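Putative uncharacterized protein (PDB 3BGK) probably dehydrates the S-form of hydrated NAD(P)H at the expense of ADP, as a member of the NnrD/CARKD family of nicotinamide nucleotide repair enzymes. Local coordinates at residues 62-67 with 117-122; 73-78 with 95-100. All blocks are in the same frame, centred on the assembly; numbering follows the deposited sequence.

Contact 1: residues 62-67 with 117-122; sequences LLIGGN and DRLSEQ
Helix 116-125 packs here on strand 60-64, an inner strand of the central sheet of this alpha/beta three-layer sandwich. Leu62 and Ile64 point from the strand to the helix, and Leu119 and Gln122 receive them. The axes of the short segments come to 10.5 Å, and their N-to-C directions make an angle of 138°, nearer antiparallel than parallel. CD1 of Leu62 lies 4.1 Å from CB of Gln122, while CD2 of Leu62 lies 4.0 Å from the backbone C of Gln122. The two side chains cross at about a right angle. With its CG anti to the backbone N (chi1 173°), Leu119 brings its branch CD1 to the strand. There CD1 of Leu119 meets CD1 of Ile64 at 4.0 Å, methyl to methyl. CD1 of Leu119 also lies 4.4 Å from CD2 of Leu62. Ile64 and Leu119 likewise cross at about a right angle. Around these two, Leu119 touches Val147 and Ile64 touches Val148, both of helix 139-151. Phe111 of strand 109-112 also packs on Leu119. The contact is van der Waals, partly methyl to methyl and partly methyl against the backbone carbonyl of Gln122; it depends on shape and not on a hydrogen bond.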
loop_
_atom_site.group_PDB
_atom_site.type_symbol
_atom_site.label_atom_id
_atom_site.label_comp_id
_atom_site.label_asym_id
_atom_site.label_seq_id
_atom_site.Cartn_x
_atom_site.Cartn_y
_atom_site.Cartn_z
ATOM N N LEU A 62 14.581 -2.264 -18.519
ATOM C CA LEU A 62 14.459 -0.894 -18.062
ATOM C C LEU A 62 13.152 -0.297 -18.600
ATOM O O LEU A 62 12.875 -0.339 -19.807
ATOM C CB LEU A 62 15.689 -0.059 -18.469
ATOM C CG LEU A 62 15.666 1.454 -18.179
ATOM C CD1 LEU A 62 15.789 1.771 -16.695
ATOM C CD2 LEU A 62 16.737 2.189 -18.960
ATOM N N LEU A 63 12.340 0.240 -17.694
ATOM C CA LEU A 63 11.100 0.900 -18.069
ATOM C C LEU A 63 11.331 2.384 -17.924
ATOM O O LEU A 63 11.980 2.814 -16.976
ATOM C CB LEU A 63 9.944 0.449 -17.175
ATOM C CG LEU A 63 9.335 -0.929 -17.444
ATOM C CD1 LEU A 63 10.186 -2.046 -16.883
ATOM C CD2 LEU A 63 7.940 -1.006 -16.879
ATOM N N ILE A 64 10.831 3.159 -18.878
ATOM C CA ILE A 64 11.005 4.601 -18.878
ATOM C C ILE A 64 9.654 5.233 -19.162
ATOM O O ILE A 64 9.093 5.043 -20.237
ATOM C CB ILE A 64 12.038 5.051 -19.939
ATOM C CG1 ILE A 64 13.364 4.311 -19.747
ATOM C CG2 ILE A 64 12.246 6.562 -19.894
ATOM C CD1 ILE A 64 14.301 4.430 -20.915
ATOM N N GLY A 65 9.136 5.967 -18.187
ATOM C CA GLY A 65 7.814 6.567 -18.285
ATOM C C GLY A 65 7.330 7.036 -16.928
ATOM O O GLY A 65 8.127 7.274 -16.028
ATOM N N GLY A 66 6.016 7.174 -16.776
ATOM C CA GLY A 66 5.448 7.621 -15.510
ATOM C C GLY A 66 5.844 9.049 -15.226
ATOM O O GLY A 66 5.971 9.457 -14.067
ATOM N N ASN A 67 6.061 9.798 -16.304
ATOM C CA ASN A 67 6.291 11.224 -16.227
ATOM C C ASN A 67 5.009 11.868 -15.727
ATOM O O ASN A 67 3.909 11.446 -16.107
ATOM C CB ASN A 67 6.659 11.768 -17.604
ATOM C CG ASN A 67 7.177 13.198 -17.564
ATOM O OD1 ASN A 67 7.399 13.775 -16.493
ATOM N ND2 ASN A 67 7.380 13.776 -18.745
ATOM N N ASP A 117 23.111 10.796 -16.543
ATOM C CA ASP A 117 24.229 9.848 -16.506
ATOM C C ASP A 117 23.818 8.483 -15.963
ATOM O O ASP A 117 24.321 7.454 -16.422
ATOM C CB ASP A 117 25.418 10.423 -15.723
ATOM C CG ASP A 117 26.242 11.431 -16.546
ATOM O OD1 ASP A 117 25.968 11.606 -17.759
ATOM O OD2 ASP A 117 27.169 12.053 -15.976
ATOM N N ARG A 118 22.892 8.479 -15.000
ATOM C CA ARG A 118 22.358 7.227 -14.465
ATOM C C ARG A 118 21.427 6.543 -15.474
ATOM O O ARG A 118 21.499 5.325 -15.662
ATOM C CB ARG A 118 21.674 7.429 -13.108
ATOM C CG ARG A 118 21.261 6.120 -12.450
ATOM C CD ARG A 118 20.604 6.313 -11.103
ATOM N NE ARG A 118 21.586 6.449 -10.027
ATOM C CZ ARG A 118 21.687 7.512 -9.232
ATOM N NH1 ARG A 118 20.858 8.542 -9.372
ATOM N NH2 ARG A 118 22.607 7.539 -8.280
ATOM N N LEU A 119 20.567 7.330 -16.123
ATOM C CA LEU A 119 19.714 6.826 -17.202
ATOM C C LEU A 119 20.534 6.142 -18.288
ATOM O O LEU A 119 20.153 5.076 -18.768
ATOM C CB LEU A 119 18.858 7.950 -17.806
ATOM C CG LEU A 119 18.027 7.637 -19.062
ATOM C CD1 LEU A 119 16.960 6.565 -18.817
ATOM C CD2 LEU A 119 17.391 8.901 -19.610
ATOM N N SER A 120 21.654 6.765 -18.662
ATOM C CA SER A 120 22.584 6.211 -19.647
ATOM C C SER A 120 23.172 4.875 -19.199
ATOM O O SER A 120 23.100 3.888 -19.935
ATOM C CB SER A 120 23.706 7.206 -19.956
ATOM O OG SER A 120 23.368 8.025 -21.060
ATOM N N GLU A 121 23.750 4.857 -17.996
ATOM C CA GLU A 121 24.308 3.645 -17.396
ATOM C C GLU A 121 23.282 2.517 -17.394
ATOM O O GLU A 121 23.605 1.379 -17.737
ATOM C CB GLU A 121 24.784 3.915 -15.959
ATOM C CG GLU A 121 26.069 4.734 -15.850
ATOM N N GLN A 122 22.045 2.844 -17.027
ATOM C CA GLN A 122 20.981 1.850 -16.927
ATOM C C GLN A 122 20.533 1.289 -18.276
ATOM O O GLN A 122 20.124 0.128 -18.355
ATOM C CB GLN A 122 19.783 2.396 -16.134
ATOM C CG GLN A 122 20.038 2.542 -14.630
ATOM C CD GLN A 122 20.369 1.222 -13.933
ATOM O OE1 GLN A 122 19.771 0.181 -14.223
ATOM N NE2 GLN A 122 21.312 1.268 -12.999
#

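Contact 2: residues 73-78 with 95-100; sequences AIIMAA and KDNITA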
loop_
_atom_site.group_PDB
_atom_site.type_symbol
_atom_site.label_atom_id
_atom_site.label_comp_id
_atom_site.label_asym_id
_atom_site.label_seq_id
_atom_site.Cartn_x
_atom_site.Cartn_y
_atom_site.Cartn_z
ATOM N N ALA A 73 0.709 4.702 -14.788
ATOM C CA ALA A 73 0.990 3.941 -16.007
ATOM C C ALA A 73 2.286 3.134 -15.922
ATOM O O ALA A 73 2.320 1.965 -16.315
ATOM C CB ALA A 73 1.019 4.872 -17.218
ATOM N N ILE A 74 3.350 3.754 -15.412
ATOM C CA ILE A 74 4.634 3.068 -15.302
ATOM C C ILE A 74 4.619 2.073 -14.139
ATOM O O ILE A 74 5.323 1.066 -14.185
ATOM C CB ILE A 74 5.828 4.044 -15.212
ATOM C CG1 ILE A 74 7.100 3.413 -15.799
ATOM C CG2 ILE A 74 6.070 4.507 -13.768
ATOM C CD1 ILE A 74 7.059 3.114 -17.298
ATOM N N ILE A 75 3.809 2.356 -13.118
ATOM C CA ILE A 75 3.608 1.445 -11.998
ATOM C C ILE A 75 2.881 0.187 -12.466
ATOM O O ILE A 75 3.163 -0.913 -11.985
ATOM C CB ILE A 75 2.813 2.100 -10.834
ATOM C CG1 ILE A 75 3.595 3.274 -10.234
ATOM C CG2 ILE A 75 2.490 1.072 -9.756
ATOM C CD1 ILE A 75 2.805 4.117 -9.220
HETATM N N MSE A 76 1.955 0.345 -13.407
HETATM C CA MSE A 76 1.167 -0.791 -13.889
HETATM C C MSE A 76 1.931 -1.637 -14.890
HETATM O O MSE A 76 1.784 -2.858 -14.917
HETATM C CB MSE A 76 -0.171 -0.331 -14.451
HETATM C CG MSE A 76 -1.159 0.025 -13.362
HETATM SE SE MSE A 76 -2.857 0.672 -14.039
HETATM C CE MSE A 76 -2.300 2.316 -14.942
ATOM N N ALA A 77 2.764 -0.990 -15.699
ATOM C CA ALA A 77 3.676 -1.714 -16.575
ATOM C C ALA A 77 4.747 -2.433 -15.745
ATOM O O ALA A 77 5.063 -3.594 -16.006
ATOM C CB ALA A 77 4.301 -0.777 -17.583
ATOM N N ALA A 78 5.282 -1.750 -14.734
ATOM C CA ALA A 78 6.260 -2.357 -13.832
ATOM C C ALA A 78 5.696 -3.601 -13.146
ATOM O O ALA A 78 6.318 -4.663 -13.178
ATOM C CB ALA A 78 6.742 -1.353 -12.807
ATOM N N LYS A 95 10.734 11.609 -10.300
ATOM C CA LYS A 95 11.129 11.770 -8.900
ATOM C C LYS A 95 9.975 11.571 -7.897
ATOM O O LYS A 95 10.089 10.759 -6.976
ATOM C CB LYS A 95 11.775 13.161 -8.758
ATOM C CG LYS A 95 11.987 13.709 -7.352
ATOM C CD LYS A 95 12.205 15.229 -7.419
ATOM N N ASP A 96 8.869 12.295 -8.091
ATOM C CA ASP A 96 7.713 12.265 -7.165
ATOM C C ASP A 96 6.791 11.038 -7.317
ATOM O O ASP A 96 5.737 10.966 -6.692
ATOM C CB ASP A 96 6.876 13.552 -7.305
ATOM C CG ASP A 96 7.707 14.830 -7.139
ATOM O OD1 ASP A 96 7.203 15.913 -7.513
ATOM O OD2 ASP A 96 8.855 14.762 -6.639
ATOM N N ASN A 97 7.201 10.079 -8.144
ATOM C CA ASN A 97 6.395 8.900 -8.447
ATOM C C ASN A 97 7.066 7.606 -7.968
ATOM O O ASN A 97 6.467 6.524 -8.015
ATOM C CB ASN A 97 6.120 8.849 -9.953
ATOM C CG ASN A 97 5.269 7.668 -10.356
ATOM O OD1 ASN A 97 4.186 7.445 -9.812
ATOM N ND2 ASN A 97 5.753 6.905 -11.326
ATOM N N ILE A 98 8.305 7.734 -7.501
ATOM C CA ILE A 98 9.091 6.590 -7.024
ATOM C C ILE A 98 8.500 5.961 -5.754
ATOM O O ILE A 98 8.482 4.729 -5.627
ATOM C CB ILE A 98 10.585 6.975 -6.824
ATOM C CG1 ILE A 98 11.252 7.207 -8.184
ATOM C CG2 ILE A 98 11.341 5.892 -6.034
ATOM C CD1 ILE A 98 12.416 8.175 -8.155
ATOM N N THR A 99 8.010 6.796 -4.836
ATOM C CA THR A 99 7.418 6.313 -3.584
ATOM C C THR A 99 6.196 5.429 -3.842
ATOM O O THR A 99 6.055 4.349 -3.247
ATOM C CB THR A 99 7.025 7.477 -2.640
ATOM O OG1 THR A 99 8.182 8.259 -2.338
ATOM C CG2 THR A 99 6.442 6.953 -1.330
ATOM N N ALA A 100 5.314 5.905 -4.718
ATOM C CA ALA A 100 4.104 5.179 -5.090
ATOM C C ALA A 100 4.439 3.864 -5.789
ATOM O O ALA A 100 3.808 2.840 -5.523
ATOM C CB ALA A 100 3.203 6.049 -5.960
#
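Ile75 and Asn97 meet where helix 71-83 faces the start of helix 98-104. CD1 of Ile75 lies 3.7 Å from OD1 of Asn97. The same methyl reaches the next turn of the chain, with CD1 of Ile75 3.8 Å from CB of Ala100. CD1 of Ile75 is also 3.8 Å from the backbone C of Ala100. One methyl group thus touches the amide oxygen of Asn97 and the methyl and backbone carbonyl carbon of Ala100. The chain of Ile75 is extended at chi2 (171°), which carries CD1 outward to this position. Ile74 makes the second contact with Asn97. CG2 of Ile74 lies 3.4 Å from ND2 of Asn97. At chi1 -151° the longer branch of Ile74 is roughly anti to the backbone N and leads away from this segment. CG2 is left between the backbone N and the carbonyl carbon, and meets the amide there. Both isoleucines cross the asparagine obliquely.

The contacts across the two segments are van der Waals contacts, without a hydrogen bond. The ND2 end of the Asn97 amide has polar partners nearby: it hydrogen-bonds to OG1 of Thr93, at the end of strand 88-93, and weakly to O of Gly71, at the start of helix 71-83. These bonds help set the rotation of a buried amide, leaving OD1 beside Ile75 and ND2 beside Ile74.

Ile75 and Ala100 also lie at a subunit interface, packing on Pro106 and His102 of a neighbouring subunit. Ala73, a predicted (6S)-NADPHX-binding residue, is on the same helix as the isoleucines. The contact therefore lies between three elements, with Ile74 resting on Val91 and Thr93 of strand 88-93, Ile75 on Leu101 of helix 98-104, and Ala73 touching Asp251 of helix 249-263 on the far side of helix 71-83.

In the fold
The centres of contacts 1 and 2 lie about 12 Å apart. Strand 60-64 and helix 71-83 follow each other in the chain. Strand 88-93 leads on to helix 98-104, and helix 116-125 comes later, so contact 2 is nested inside the loop closed by contact 1. The two contacts touch directly. CD2 of Leu63 lies 3.5 Å from N of Ala78, and CD1 of Ile74 lies 3.6 Å from N of Gly65. Leu63 thus packs on helix 71-83, while Leu62 and Ile64 pack on helix 116-125. Strand 60-64 is therefore shared by both layers of helices. Contact 2 holds Ala73 and borders the predicted substrate site; contact 1 lies farther back.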